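Local atomic coordinates of cytochrome c, mono-and diheme variant (Methylophaga aminisulfidivorans MP, PDB entry 7C90), a protein that binds a covalently attached heme c and, as a cytochrome cL, probably carries electrons in the methanol oxidation system of a marine methylotrophic bacterium. Residues Leu47-Lys52 with Pro134-Leu139; Glu54-Val59 with Thr140-Leu145; Gly66-Asn71 with Ile147-Arg152; Gly105-Thr110 with Ser153-Ser158. One frame throughout, in Å; residues are numbered along the deposited sequence.

Contact 1: Leu47-Lys52 with Pro134-Leu139; sequences LSFGKK and PQYNNL. With HEC (heme c), chain E.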
# COMPACT_ATOMS: atom_id res chain seq x y z
N LEU A 47 3.63 27.86 2.10
CA LEU A 47 2.33 27.72 1.41
C LEU A 47 2.37 28.36 0.02
O LEU A 47 1.45 28.07 -0.77
CB LEU A 47 1.26 28.31 2.33
CG LEU A 47 0.99 27.50 3.59
CD1 LEU A 47 -0.27 27.97 4.28
CD2 LEU A 47 0.88 26.03 3.29
N SER A 48 3.37 29.18 -0.28
CA SER A 48 3.55 29.80 -1.63
C SER A 48 4.04 28.75 -2.63
O SER A 48 4.08 29.07 -3.84
CB SER A 48 4.47 30.97 -1.57
OG SER A 48 5.77 30.53 -1.27
N PHE A 49 4.44 27.56 -2.17
CA PHE A 49 4.86 26.44 -3.05
C PHE A 49 3.63 25.82 -3.70
O PHE A 49 2.52 25.87 -3.11
CB PHE A 49 5.62 25.36 -2.27
CG PHE A 49 7.11 25.43 -2.44
CD1 PHE A 49 7.88 26.21 -1.60
CD2 PHE A 49 7.74 24.73 -3.47
CE1 PHE A 49 9.26 26.29 -1.77
CE2 PHE A 49 9.12 24.81 -3.64
CZ PHE A 49 9.87 25.59 -2.79
N GLY A 50 3.83 25.27 -4.89
CA GLY A 50 2.87 24.35 -5.51
C GLY A 50 1.98 25.04 -6.52
O GLY A 50 2.24 26.20 -6.85
N LYS A 51 0.94 24.32 -6.95
CA LYS A 51 -0.05 24.73 -7.98
C LYS A 51 -0.82 25.97 -7.50
O LYS A 51 -1.50 25.90 -6.45
CB LYS A 51 -0.96 23.53 -8.30
CG LYS A 51 -1.79 23.69 -9.56
CD LYS A 51 -2.76 22.55 -9.84
CE LYS A 51 -3.73 22.92 -10.94
NZ LYS A 51 -5.05 22.27 -10.79
N LYS A 52 -0.71 27.06 -8.24
CA LYS A 52 -1.45 28.32 -8.00
C LYS A 52 -2.82 28.21 -8.68
O LYS A 52 -2.87 27.76 -9.84
CB LYS A 52 -0.63 29.51 -8.51
CG LYS A 52 0.83 29.51 -8.07
CD LYS A 52 1.41 30.89 -7.77
CE LYS A 52 2.61 30.85 -6.86
NZ LYS A 52 2.25 30.49 -5.46
N PRO A 134 3.05 14.60 -0.60
CA PRO A 134 2.50 15.94 -0.52
C PRO A 134 1.68 16.22 -1.79
O PRO A 134 2.05 15.79 -2.83
CB PRO A 134 3.74 16.82 -0.40
CG PRO A 134 4.82 16.01 -1.04
CD PRO A 134 4.50 14.59 -0.68
N GLN A 135 0.59 16.95 -1.66
CA GLN A 135 -0.27 17.24 -2.82
C GLN A 135 -0.10 18.69 -3.28
O GLN A 135 -0.85 19.09 -4.13
CB GLN A 135 -1.72 16.98 -2.48
CG GLN A 135 -1.96 15.57 -2.00
CD GLN A 135 -2.04 14.61 -3.15
OE1 GLN A 135 -2.24 14.99 -4.29
NE2 GLN A 135 -1.92 13.34 -2.85
N TYR A 136 0.87 19.41 -2.74
CA TYR A 136 1.05 20.84 -3.10
C TYR A 136 1.23 21.04 -4.60
O TYR A 136 0.81 22.06 -5.08
CB TYR A 136 2.11 21.51 -2.23
CG TYR A 136 3.53 21.07 -2.42
CD1 TYR A 136 4.32 21.65 -3.39
CD2 TYR A 136 4.10 20.10 -1.64
CE1 TYR A 136 5.63 21.26 -3.59
CE2 TYR A 136 5.41 19.70 -1.81
CZ TYR A 136 6.18 20.29 -2.79
OH TYR A 136 7.47 19.92 -2.99
N ASN A 137 1.79 20.08 -5.32
CA ASN A 137 2.03 20.26 -6.78
C ASN A 137 0.85 19.72 -7.60
O ASN A 137 0.78 20.05 -8.79
CB ASN A 137 3.38 19.68 -7.21
CG ASN A 137 4.47 20.70 -7.02
OD1 ASN A 137 4.21 21.89 -7.08
ND2 ASN A 137 5.68 20.25 -6.75
N ASN A 138 -0.03 18.92 -7.00
CA ASN A 138 -1.11 18.19 -7.69
C ASN A 138 -2.43 18.99 -7.62
O ASN A 138 -3.25 18.81 -8.54
CB ASN A 138 -1.34 16.82 -7.07
CG ASN A 138 -0.17 15.88 -7.24
OD1 ASN A 138 0.69 16.12 -8.09
ND2 ASN A 138 -0.16 14.82 -6.45
N LEU A 139 -2.63 19.75 -6.54
CA LEU A 139 -3.91 20.41 -6.18
C LEU A 139 -3.64 21.84 -5.73
O LEU A 139 -2.64 22.04 -5.05
CB LEU A 139 -4.56 19.65 -5.02
CG LEU A 139 -4.88 18.19 -5.26
CD1 LEU A 139 -5.44 17.58 -4.01
CD2 LEU A 139 -5.84 18.01 -6.42
FE HEC E . -3.58 9.78 2.16
CHA HEC E . -2.57 9.14 5.39
CHB HEC E . -5.67 12.17 3.26
CHC HEC E . -4.15 10.71 -1.10
CHD HEC E . -2.03 6.93 1.11
NA HEC E . -3.98 10.54 4.02
C1A HEC E . -3.55 10.17 5.20
C2A HEC E . -4.07 10.95 6.34
C3A HEC E . -4.97 11.89 5.70
C4A HEC E . -4.89 11.49 4.28
CMA HEC E . -5.88 12.93 6.26
CAA HEC E . -3.74 10.84 7.79
CBA HEC E . -4.98 10.20 8.39
CGA HEC E . -4.89 10.11 9.87
O1A HEC E . -4.14 10.89 10.49
O2A HEC E . -5.55 9.18 10.42
NB HEC E . -4.73 11.21 1.25
C1B HEC E . -5.56 12.04 1.83
C2B HEC E . -6.33 12.90 0.92
C3B HEC E . -5.84 12.48 -0.39
C4B HEC E . -4.86 11.45 -0.06
CMB HEC E . -7.35 13.94 1.28
CAB HEC E . -6.26 13.03 -1.76
CBB HEC E . -5.78 14.43 -1.96
NC HEC E . -3.17 8.96 0.34
C1C HEC E . -3.43 9.50 -0.86
C2C HEC E . -3.01 8.70 -2.02
C3C HEC E . -2.36 7.57 -1.34
C4C HEC E . -2.52 7.81 0.08
CMC HEC E . -3.21 9.07 -3.45
CAC HEC E . -1.82 6.38 -2.10
CBC HEC E . -0.81 6.74 -3.15
ND HEC E . -2.52 8.28 3.10
C1D HEC E . -1.98 7.22 2.54
C2D HEC E . -1.23 6.36 3.44
C3D HEC E . -1.37 7.01 4.73
C4D HEC E . -2.16 8.19 4.37
CMD HEC E . -0.48 5.14 3.08
CAD HEC E . -0.76 6.66 6.02
CBD HEC E . 0.48 7.56 6.08
CGD HEC E . 1.06 7.82 7.46
O1D HEC E . 0.72 7.09 8.41
O2D HEC E . 1.92 8.73 7.63
O HOH W 1 -5.92 19.99 -9.94
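Lys51 and Tyr136 are joined by the one direct hydrogen bond between Leu47-Lys52 and Pro134-Leu139, Lys51 N to Tyr136 O at 2.9 Å, with an N-H...O angle of 156°. The same carbonyl oxygen receives a CA-H...O contact from Gly50, its CA 3.1 Å from Tyr136 O. Gly50 has positive phi, and its CA touches a second oxygen, Asn137 OD1, at 3.2 Å. A second polar link runs through water: Lys51 NZ donates to a water that donates to Asn138 O. The Lys51 chain, with CG anti to the backbone N (chi1 -166°) and extended as far as CE, runs past the turn, CB near Asn137 O and CD 4.0 Å from Asn138 O.

Apolar contact is lighter. The Phe49 and Tyr136 side chains lie side by side and point the same way, Phe49 CD2 meeting Tyr136 CE1 at 4.1 Å, while Gly50 CA sits in the plane of the Tyr136 ring at its edge. Behind the turn lies the heme of this c-type cytochrome: Leu139 CD1 is 3.8 Å from heme CBB, and Gln135 packs against the same heme edge. Asn138 ND2 donates to Gln135 OE1 at 3.0 Å, which ties the Gln135 amide into the turn.

The contact lies toward one end of the molecule, where the loop before helix 57-65 meets the loop leading into helix 141-153. Tyr125 OH of helix 117-126 donates to Phe49 O, Leu139 packs on Ile144 and Ile147 of helix 141-153, and Asn138 O meets Thr86 OG1 of a neighbouring subunit.

Contact 2: Glu54-Val59 with Thr140-Leu145; sequences EKTEAV and TKDEIL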
# COMPACT_ATOMS: atom_id res chain seq x y z
N GLU A 54 -6.81 30.68 -8.63
CA GLU A 54 -7.42 31.94 -8.13
C GLU A 54 -7.19 32.00 -6.62
O GLU A 54 -7.21 30.92 -5.97
CB GLU A 54 -8.92 32.04 -8.48
CG GLU A 54 -9.67 30.71 -8.51
CD GLU A 54 -10.01 30.19 -9.90
OE1 GLU A 54 -11.22 30.14 -10.22
OE2 GLU A 54 -9.07 29.85 -10.67
N LYS A 55 -6.95 33.20 -6.07
CA LYS A 55 -6.73 33.42 -4.61
C LYS A 55 -8.08 33.68 -3.94
O LYS A 55 -8.38 34.85 -3.67
CB LYS A 55 -5.75 34.57 -4.39
CG LYS A 55 -5.40 34.86 -2.93
CD LYS A 55 -5.10 33.63 -2.09
CE LYS A 55 -3.77 33.72 -1.36
NZ LYS A 55 -3.82 34.70 -0.26
N THR A 56 -8.84 32.63 -3.64
CA THR A 56 -10.27 32.67 -3.24
C THR A 56 -10.41 33.19 -1.80
O THR A 56 -9.41 33.26 -1.08
CB THR A 56 -10.90 31.28 -3.36
OG1 THR A 56 -10.31 30.48 -2.34
CG2 THR A 56 -10.68 30.65 -4.71
N GLU A 57 -11.65 33.50 -1.40
CA GLU A 57 -12.00 33.99 -0.05
C GLU A 57 -11.76 32.86 0.97
O GLU A 57 -11.24 33.15 2.05
CB GLU A 57 -13.44 34.48 -0.05
CG GLU A 57 -13.94 34.86 1.34
CD GLU A 57 -15.44 35.11 1.46
OE1 GLU A 57 -16.17 34.83 0.49
OE2 GLU A 57 -15.86 35.55 2.54
N ALA A 58 -12.16 31.62 0.66
CA ALA A 58 -11.93 30.45 1.54
C ALA A 58 -10.43 30.28 1.80
O ALA A 58 -10.03 30.07 2.97
CB ALA A 58 -12.54 29.21 0.94
N VAL A 59 -9.59 30.40 0.77
CA VAL A 59 -8.13 30.20 0.96
C VAL A 59 -7.59 31.35 1.82
O VAL A 59 -6.85 31.08 2.80
CB VAL A 59 -7.40 30.05 -0.39
CG1 VAL A 59 -5.90 30.23 -0.25
CG2 VAL A 59 -7.74 28.71 -1.05
N THR A 140 -4.50 22.80 -6.11
CA THR A 140 -4.50 24.16 -5.53
C THR A 140 -4.96 24.08 -4.07
O THR A 140 -5.63 23.07 -3.65
CB THR A 140 -5.38 25.16 -6.30
OG1 THR A 140 -6.74 24.82 -6.04
CG2 THR A 140 -5.10 25.18 -7.79
N LYS A 141 -4.63 25.12 -3.31
CA LYS A 141 -5.07 25.26 -1.90
C LYS A 141 -6.61 25.27 -1.86
O LYS A 141 -7.16 24.59 -1.00
CB LYS A 141 -4.45 26.51 -1.29
CG LYS A 141 -2.97 26.35 -0.99
CD LYS A 141 -2.44 27.44 -0.08
CE LYS A 141 -2.02 28.66 -0.85
NZ LYS A 141 -0.81 28.38 -1.67
N ASP A 142 -7.26 25.92 -2.82
CA ASP A 142 -8.74 25.97 -2.87
C ASP A 142 -9.29 24.56 -3.09
O ASP A 142 -10.31 24.22 -2.47
CB ASP A 142 -9.25 26.90 -3.97
CG ASP A 142 -10.72 27.23 -3.79
OD1 ASP A 142 -11.04 27.88 -2.77
OD2 ASP A 142 -11.54 26.79 -4.64
N GLU A 143 -8.63 23.76 -3.94
CA GLU A 143 -9.06 22.37 -4.22
C GLU A 143 -8.89 21.51 -2.97
O GLU A 143 -9.77 20.72 -2.66
CB GLU A 143 -8.29 21.81 -5.41
CG GLU A 143 -8.71 22.41 -6.73
CD GLU A 143 -7.84 21.96 -7.89
OE1 GLU A 143 -6.57 21.80 -7.72
OE2 GLU A 143 -8.41 21.74 -8.97
N ILE A 144 -7.81 21.70 -2.23
CA ILE A 144 -7.59 20.96 -0.95
C ILE A 144 -8.72 21.29 0.02
O ILE A 144 -9.27 20.35 0.63
CB ILE A 144 -6.18 21.26 -0.40
CG1 ILE A 144 -5.11 20.62 -1.29
CG2 ILE A 144 -6.04 20.80 1.05
CD1 ILE A 144 -3.70 21.11 -1.00
N LEU A 145 -9.11 22.55 0.15
CA LEU A 145 -10.20 22.93 1.10
C LEU A 145 -11.54 22.32 0.64
O LEU A 145 -12.32 21.93 1.49
CB LEU A 145 -10.30 24.46 1.19
CG LEU A 145 -9.06 25.15 1.75
CD1 LEU A 145 -9.21 26.66 1.66
CD2 LEU A 145 -8.84 24.72 3.18
O HOH W 2 -6.07 28.06 -4.55
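Thr56 and Asp142 bring two helix starts together. Thr56 is the N-cap of helix 57-65, and Thr140 is the N-cap of helix 141-153, where it forms a capping box with Glu143: Glu143 N donates to Thr140 OG1, and Thr140 N to Glu143 OE1 at 2.8 Å.

The polar link between the segments is Thr56 OG1 to Asp142 OD1, 2.7 Å, the hydroxyl meeting the carboxylate from above its plane. Thr56 OG1 lies between the backbone N and the carbonyl carbon (chi1 69°), and it also accepts from Val59 N at 3.2 Å; a single hydroxyl therefore caps its own helix and donates to the other. Asp142 OD1 has a second partner in Tyr70 OH. A water accepts from Asp142 N and makes a weak bond to Glu54 O.

Apolar contacts lie beside this link. Leu145 CD1 touches Val59 CG2 at 3.7 Å and lies 4.3 Å from Ala58 CB, while Lys141 CB lies against both Val59 methyls; the amine of Lys141 reaches away to Leu47 O. The contact is away from the annotated sites and joins the first turns of the two helices. Val59 CG2 presses directly on the helix backbone, 3.3 Å from Asp142 N.

Contact 3: Gly66-Asn71 with Ile147-Arg152; sequences GENLYN and IMAWVR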
# COMPACT_ATOMS: atom_id res chain seq x y z
N GLY A 66 -7.14 29.23 9.99
CA GLY A 66 -7.17 27.76 10.04
C GLY A 66 -8.59 27.23 10.04
O GLY A 66 -8.75 26.06 10.39
N GLU A 67 -9.58 28.05 9.65
CA GLU A 67 -11.00 27.66 9.52
C GLU A 67 -11.32 27.44 8.03
O GLU A 67 -10.89 28.26 7.21
CB GLU A 67 -11.94 28.71 10.09
CG GLU A 67 -13.42 28.31 9.97
CD GLU A 67 -14.43 29.27 10.60
OE1 GLU A 67 -14.20 30.50 10.54
OE2 GLU A 67 -15.45 28.76 11.14
N ASN A 68 -12.05 26.37 7.71
CA ASN A 68 -12.43 26.00 6.32
C ASN A 68 -13.88 26.43 6.06
O ASN A 68 -14.76 25.73 6.52
CB ASN A 68 -12.24 24.50 6.07
CG ASN A 68 -12.54 24.13 4.63
OD1 ASN A 68 -12.92 25.00 3.84
ND2 ASN A 68 -12.35 22.87 4.28
N LEU A 69 -14.09 27.57 5.39
CA LEU A 69 -15.43 28.13 5.11
C LEU A 69 -16.26 27.12 4.32
O LEU A 69 -17.47 27.28 4.33
CB LEU A 69 -15.33 29.41 4.27
CG LEU A 69 -14.81 30.65 4.98
CD1 LEU A 69 -14.96 31.87 4.09
CD2 LEU A 69 -15.49 30.83 6.33
N TYR A 70 -15.63 26.20 3.59
CA TYR A 70 -16.41 25.29 2.70
C TYR A 70 -17.10 24.19 3.51
O TYR A 70 -17.93 23.54 2.89
CB TYR A 70 -15.58 24.67 1.58
CG TYR A 70 -15.04 25.62 0.55
CD1 TYR A 70 -15.82 26.64 -0.02
CD2 TYR A 70 -13.74 25.50 0.11
CE1 TYR A 70 -15.31 27.49 -0.98
CE2 TYR A 70 -13.21 26.33 -0.86
CZ TYR A 70 -14.00 27.33 -1.41
OH TYR A 70 -13.43 28.13 -2.36
N ASN A 71 -16.82 24.01 4.82
CA ASN A 71 -17.46 22.94 5.62
C ASN A 71 -18.99 23.02 5.56
O ASN A 71 -19.63 21.96 5.77
CB ASN A 71 -16.97 22.92 7.07
CG ASN A 71 -15.55 22.39 7.18
OD1 ASN A 71 -15.06 21.76 6.24
ND2 ASN A 71 -14.88 22.66 8.29
N ILE A 147 -11.84 19.40 -0.95
CA ILE A 147 -11.70 17.96 -0.59
C ILE A 147 -11.92 17.84 0.91
O ILE A 147 -12.54 16.87 1.35
CB ILE A 147 -10.33 17.41 -1.04
CG1 ILE A 147 -10.24 17.36 -2.57
CG2 ILE A 147 -10.07 16.05 -0.40
CD1 ILE A 147 -8.88 16.92 -3.10
N MET A 148 -11.32 18.75 1.68
CA MET A 148 -11.46 18.72 3.16
C MET A 148 -12.93 18.87 3.56
O MET A 148 -13.39 18.06 4.40
CB MET A 148 -10.62 19.80 3.81
CG MET A 148 -9.14 19.42 3.82
SD MET A 148 -8.10 20.85 4.18
CE MET A 148 -8.72 21.42 5.75
N ALA A 149 -13.66 19.83 3.00
CA ALA A 149 -15.11 19.97 3.34
C ALA A 149 -15.83 18.64 3.07
O ALA A 149 -16.59 18.19 3.94
CB ALA A 149 -15.75 21.10 2.58
N TRP A 150 -15.55 17.98 1.94
CA TRP A 150 -16.23 16.70 1.59
C TRP A 150 -15.85 15.63 2.62
O TRP A 150 -16.73 14.88 3.04
CB TRP A 150 -15.94 16.26 0.14
CG TRP A 150 -16.65 14.99 -0.16
CD1 TRP A 150 -17.96 14.83 -0.48
CD2 TRP A 150 -16.11 13.67 0.03
NE1 TRP A 150 -18.27 13.50 -0.56
CE2 TRP A 150 -17.17 12.77 -0.23
CE3 TRP A 150 -14.86 13.18 0.40
CZ2 TRP A 150 -16.99 11.39 -0.17
CZ3 TRP A 150 -14.70 11.81 0.50
CH2 TRP A 150 -15.74 10.93 0.20
N VAL A 151 -14.58 15.52 2.99
CA VAL A 151 -14.11 14.51 3.98
C VAL A 151 -14.86 14.73 5.30
O VAL A 151 -15.25 13.70 5.95
CB VAL A 151 -12.58 14.54 4.15
CG1 VAL A 151 -12.12 13.70 5.32
CG2 VAL A 151 -11.83 14.08 2.89
N ARG A 152 -15.06 15.99 5.71
CA ARG A 152 -15.78 16.26 6.99
C ARG A 152 -17.26 15.88 6.82
O ARG A 152 -17.79 15.35 7.76
CB ARG A 152 -15.62 17.71 7.43
CG ARG A 152 -14.18 18.10 7.72
CD ARG A 152 -13.46 17.18 8.69
NE ARG A 152 -12.30 17.90 9.17
CZ ARG A 152 -11.26 17.38 9.81
NH1 ARG A 152 -11.20 16.08 10.06
NH2 ARG A 152 -10.26 18.16 10.15
O HOH W 3 -18.48 19.59 5.96
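Asn71 O receives a water at 2.6 Å, and the same water donates to Ala149 O at 3.1 Å, bridging the loop after helix 57-65 to helix 141-153. Within this loop Asn68 forms an Asx turn: Tyr70 N donates to Asn68 OD1 at 3.0 Å, coming from above the amide carbonyl plane. No direct hydrogen bond crosses between Gly66-Asn71 and Ile147-Arg152, so apart from the water the two are held by close packing around Ala149.

The Asn68 amide lies over the helix backbone, its CG anti to the backbone N (chi1 -176°). Its ND2 comes to 3.6 Å from Met148 CB and near Ala149 N, and its hydrogen bond goes to Leu145 O one turn earlier. The two ends of this amide thus serve different partners, OD1 shaping the turn and ND2 reaching the helix.

The two segments come closest at Ala149, with the Asn71 and Ala149 CA atoms 4.4 Å apart. Tyr70 CB packs on Ala149 CB at 3.7 Å; the Tyr70 ring then leads away toward His146, and its hydroxyl bonds Asp142. Asn71 OD1 meets Ala149 CA and comes close to Arg152 CG, while its ND2 bonds Asp117. Arg152 makes a salt bridge to the same Asp117, a cation-pi contact with Trp164 and a hydrogen bond to Asn114 O, so the contact connects with the wall of the heme pocket, to which Ile147 and Asn114 belong. At its tightest point Ala149 CB rests against the loop backbone, 3.3 Å from Tyr70 O.

Contact 4: Gly105-Thr110 with Ser153-Ser158; sequences GDDYYT and SVYWGS. With NA (sodium ion), chain K; NA (sodium ion), chain L; HEC (heme c), chain E.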
# COMPACT_ATOMS: atom_id res chain seq x y z
N GLY A 105 -13.15 8.92 7.54
CA GLY A 105 -14.53 9.27 7.96
C GLY A 105 -14.81 8.94 9.42
O GLY A 105 -15.91 9.24 9.91
N ASP A 106 -13.83 8.37 10.11
CA ASP A 106 -13.95 7.80 11.48
C ASP A 106 -13.33 8.76 12.49
O ASP A 106 -12.72 9.76 12.06
CB ASP A 106 -13.30 6.43 11.50
CG ASP A 106 -11.81 6.43 11.24
OD1 ASP A 106 -11.28 7.44 10.64
OD2 ASP A 106 -11.17 5.42 11.61
N ASP A 107 -13.49 8.49 13.79
CA ASP A 107 -12.85 9.32 14.85
C ASP A 107 -11.54 8.68 15.30
O ASP A 107 -10.99 9.15 16.29
CB ASP A 107 -13.77 9.57 16.05
CG ASP A 107 -14.50 8.35 16.58
OD1 ASP A 107 -14.11 7.22 16.20
OD2 ASP A 107 -15.48 8.54 17.33
N TYR A 108 -11.04 7.67 14.59
CA TYR A 108 -9.67 7.14 14.80
C TYR A 108 -8.70 7.87 13.86
O TYR A 108 -9.04 8.08 12.69
CB TYR A 108 -9.65 5.63 14.58
CG TYR A 108 -10.56 4.87 15.52
CD1 TYR A 108 -10.21 4.68 16.84
CD2 TYR A 108 -11.76 4.37 15.07
CE1 TYR A 108 -11.03 3.97 17.70
CE2 TYR A 108 -12.61 3.67 15.92
CZ TYR A 108 -12.22 3.46 17.23
OH TYR A 108 -13.04 2.74 18.06
N TYR A 109 -7.55 8.26 14.37
CA TYR A 109 -6.53 9.07 13.66
C TYR A 109 -5.14 8.43 13.84
O TYR A 109 -4.75 8.03 14.96
CB TYR A 109 -6.55 10.53 14.15
CG TYR A 109 -7.83 11.27 13.84
CD1 TYR A 109 -8.01 11.87 12.60
CD2 TYR A 109 -8.90 11.29 14.74
CE1 TYR A 109 -9.19 12.51 12.27
CE2 TYR A 109 -10.09 11.92 14.42
CZ TYR A 109 -10.23 12.56 13.19
OH TYR A 109 -11.40 13.17 12.83
N THR A 110 -4.37 8.38 12.77
CA THR A 110 -2.92 8.14 12.84
C THR A 110 -2.25 9.35 13.51
O THR A 110 -1.38 9.14 14.39
CB THR A 110 -2.39 7.84 11.44
OG1 THR A 110 -3.30 6.88 10.89
CG2 THR A 110 -0.95 7.37 11.47
N SER A 153 -17.85 16.07 5.65
CA SER A 153 -19.31 15.90 5.39
C SER A 153 -19.69 14.42 5.50
O SER A 153 -20.86 14.16 5.82
CB SER A 153 -19.68 16.46 4.03
OG SER A 153 -19.24 15.60 2.97
N VAL A 154 -18.76 13.49 5.27
CA VAL A 154 -19.07 12.02 5.25
C VAL A 154 -18.71 11.40 6.59
O VAL A 154 -18.92 10.21 6.72
CB VAL A 154 -18.41 11.30 4.07
CG1 VAL A 154 -19.05 11.74 2.78
CG2 VAL A 154 -16.89 11.47 4.02
N TYR A 155 -18.26 12.20 7.56
CA TYR A 155 -17.86 11.75 8.92
C TYR A 155 -19.00 10.98 9.59
O TYR A 155 -20.13 11.50 9.59
CB TYR A 155 -17.59 12.96 9.80
CG TYR A 155 -17.05 12.69 11.18
CD1 TYR A 155 -15.78 12.16 11.38
CD2 TYR A 155 -17.76 13.09 12.29
CE1 TYR A 155 -15.28 11.96 12.66
CE2 TYR A 155 -17.26 12.93 13.57
CZ TYR A 155 -16.01 12.40 13.75
OH TYR A 155 -15.52 12.29 15.03
N TRP A 156 -18.66 9.85 10.21
CA TRP A 156 -19.58 8.90 10.88
C TRP A 156 -19.10 8.65 12.30
O TRP A 156 -19.60 7.73 12.92
CB TRP A 156 -19.71 7.58 10.08
CG TRP A 156 -18.45 6.80 9.92
CD1 TRP A 156 -17.79 6.07 10.87
CD2 TRP A 156 -17.65 6.71 8.73
NE1 TRP A 156 -16.65 5.52 10.35
CE2 TRP A 156 -16.54 5.90 9.03
CE3 TRP A 156 -17.75 7.24 7.44
CZ2 TRP A 156 -15.56 5.60 8.09
CZ3 TRP A 156 -16.78 6.96 6.52
CH2 TRP A 156 -15.70 6.15 6.84
N GLY A 157 -18.10 9.40 12.77
CA GLY A 157 -17.60 9.30 14.14
C GLY A 157 -18.44 10.13 15.12
O GLY A 157 -19.50 10.62 14.73
N SER A 158 -17.96 10.27 16.34
CA SER A 158 -18.66 10.96 17.44
C SER A 158 -18.46 12.48 17.32
O SER A 158 -17.37 12.90 16.88
CB SER A 158 -18.19 10.45 18.77
OG SER A 158 -16.93 11.02 19.09
NA NA K . -10.25 9.89 11.37
NA NA L . -8.62 6.43 10.79
FE HEC E . -3.58 9.78 2.16
CHA HEC E . -2.57 9.14 5.39
CHB HEC E . -5.67 12.17 3.26
CHC HEC E . -4.15 10.71 -1.10
CHD HEC E . -2.03 6.93 1.11
NA HEC E . -3.98 10.54 4.02
C1A HEC E . -3.55 10.17 5.20
C2A HEC E . -4.07 10.95 6.34
C3A HEC E . -4.97 11.89 5.70
C4A HEC E . -4.89 11.49 4.28
CMA HEC E . -5.88 12.93 6.26
CAA HEC E . -3.74 10.84 7.79
CBA HEC E . -4.98 10.20 8.39
CGA HEC E . -4.89 10.11 9.87
O1A HEC E . -4.14 10.89 10.49
O2A HEC E . -5.55 9.18 10.42
NB HEC E . -4.73 11.21 1.25
C1B HEC E . -5.56 12.04 1.83
C2B HEC E . -6.33 12.90 0.92
C3B HEC E . -5.84 12.48 -0.39
C4B HEC E . -4.86 11.45 -0.06
CMB HEC E . -7.35 13.94 1.28
CAB HEC E . -6.26 13.03 -1.76
CBB HEC E . -5.78 14.43 -1.96
NC HEC E . -3.17 8.96 0.34
C1C HEC E . -3.43 9.50 -0.86
C2C HEC E . -3.01 8.70 -2.02
C3C HEC E . -2.36 7.57 -1.34
C4C HEC E . -2.52 7.81 0.08
CMC HEC E . -3.21 9.07 -3.45
CAC HEC E . -1.82 6.38 -2.10
CBC HEC E . -0.81 6.74 -3.15
ND HEC E . -2.52 8.28 3.10
C1D HEC E . -1.98 7.22 2.54
C2D HEC E . -1.23 6.36 3.44
C3D HEC E . -1.37 7.01 4.73
C4D HEC E . -2.16 8.19 4.37
CMD HEC E . -0.48 5.14 3.08
CAD HEC E . -0.76 6.66 6.02
CBD HEC E . 0.48 7.56 6.08
CGD HEC E . 1.06 7.82 7.46
O1D HEC E . 0.72 7.09 8.41
O2D HEC E . 1.92 8.73 7.63
O HOH W 4 -12.93 13.20 14.78
O HOH W 5 -11.30 11.81 9.93
O HOH W 6 -6.18 6.17 11.16
O HOH W 7 -8.13 9.12 9.86
O HOH W 8 -8.07 3.77 11.32
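Trp156 N donates to Gly105 O at 2.8 Å with an N-H...O angle of 169°, the donor lying nearly along the C=O axis. A second backbone donor, Ser158 N, reaches Asp107 OD2 from above the carboxylate plane at 3.2 Å; the Ser158 hydroxyl adds a weak bond to the same oxygen. Tyr155 OH donates to Ser158 O within its own loop and accepts from a water that also bonds Tyr109 OH, a bridge between two side chains that cross at about a right angle.

Around these bonds the rings close over the glycine. Gly105 CA makes a CH-pi contact over the Trp156 six-membered ring, 3.6 Å from its centroid, and Gly105 O lies over the same indole face. Trp156 NE1, buried with no partner in the model, faces Asp106 CB. The Tyr155 ring runs alongside the other segment, CE1 3.4 Å from Asp106 O, which meets the ring at its edge.

Asp106 O also binds one sodium ion at 2.6 Å, and this ion lies over a face of the Tyr109 ring, offset toward the rim. Asp106 OD1 and Tyr108 O bind both sodium ions; the second is also bound by Asp106 OD2 and by Ala103 O. Thr110 N donates to heme propionate O2A at 2.7 Å, and waters on the ions reach the same oxygen.

The contact thus joins the heme-side loop between helices 89-92 and 117-126 to the loop leaving helix 141-153. Phe182 packs edge-to-face with Trp156, and Trp164 likewise with Tyr155, while Tyr108 and Thr110 of a neighbouring subunit bond Tyr109 O.

In the fold
From the N terminus, the chain contributes the first segments of contacts 1, 2 and 3 in turn, before, into and just after helix 57-65, and that of contact 4 in the loop following helix 89-92. The second segments follow in the same order from Pro134 to Ser158, so every pair of contacts crosses and none nests. The loops closed shorten from 81 intervening residues in contact 1 to 42 in contact 4. Contacts 2 and 3 share helix 141-153, with contacts 1 and 4 near its two ends. Contacts 1 and 2, 2 and 3, and 3 and 4 touch one another, the last through Arg152 and Tyr109. Contacts 1 and 4, about 26 Å apart between centres, both touch the heme.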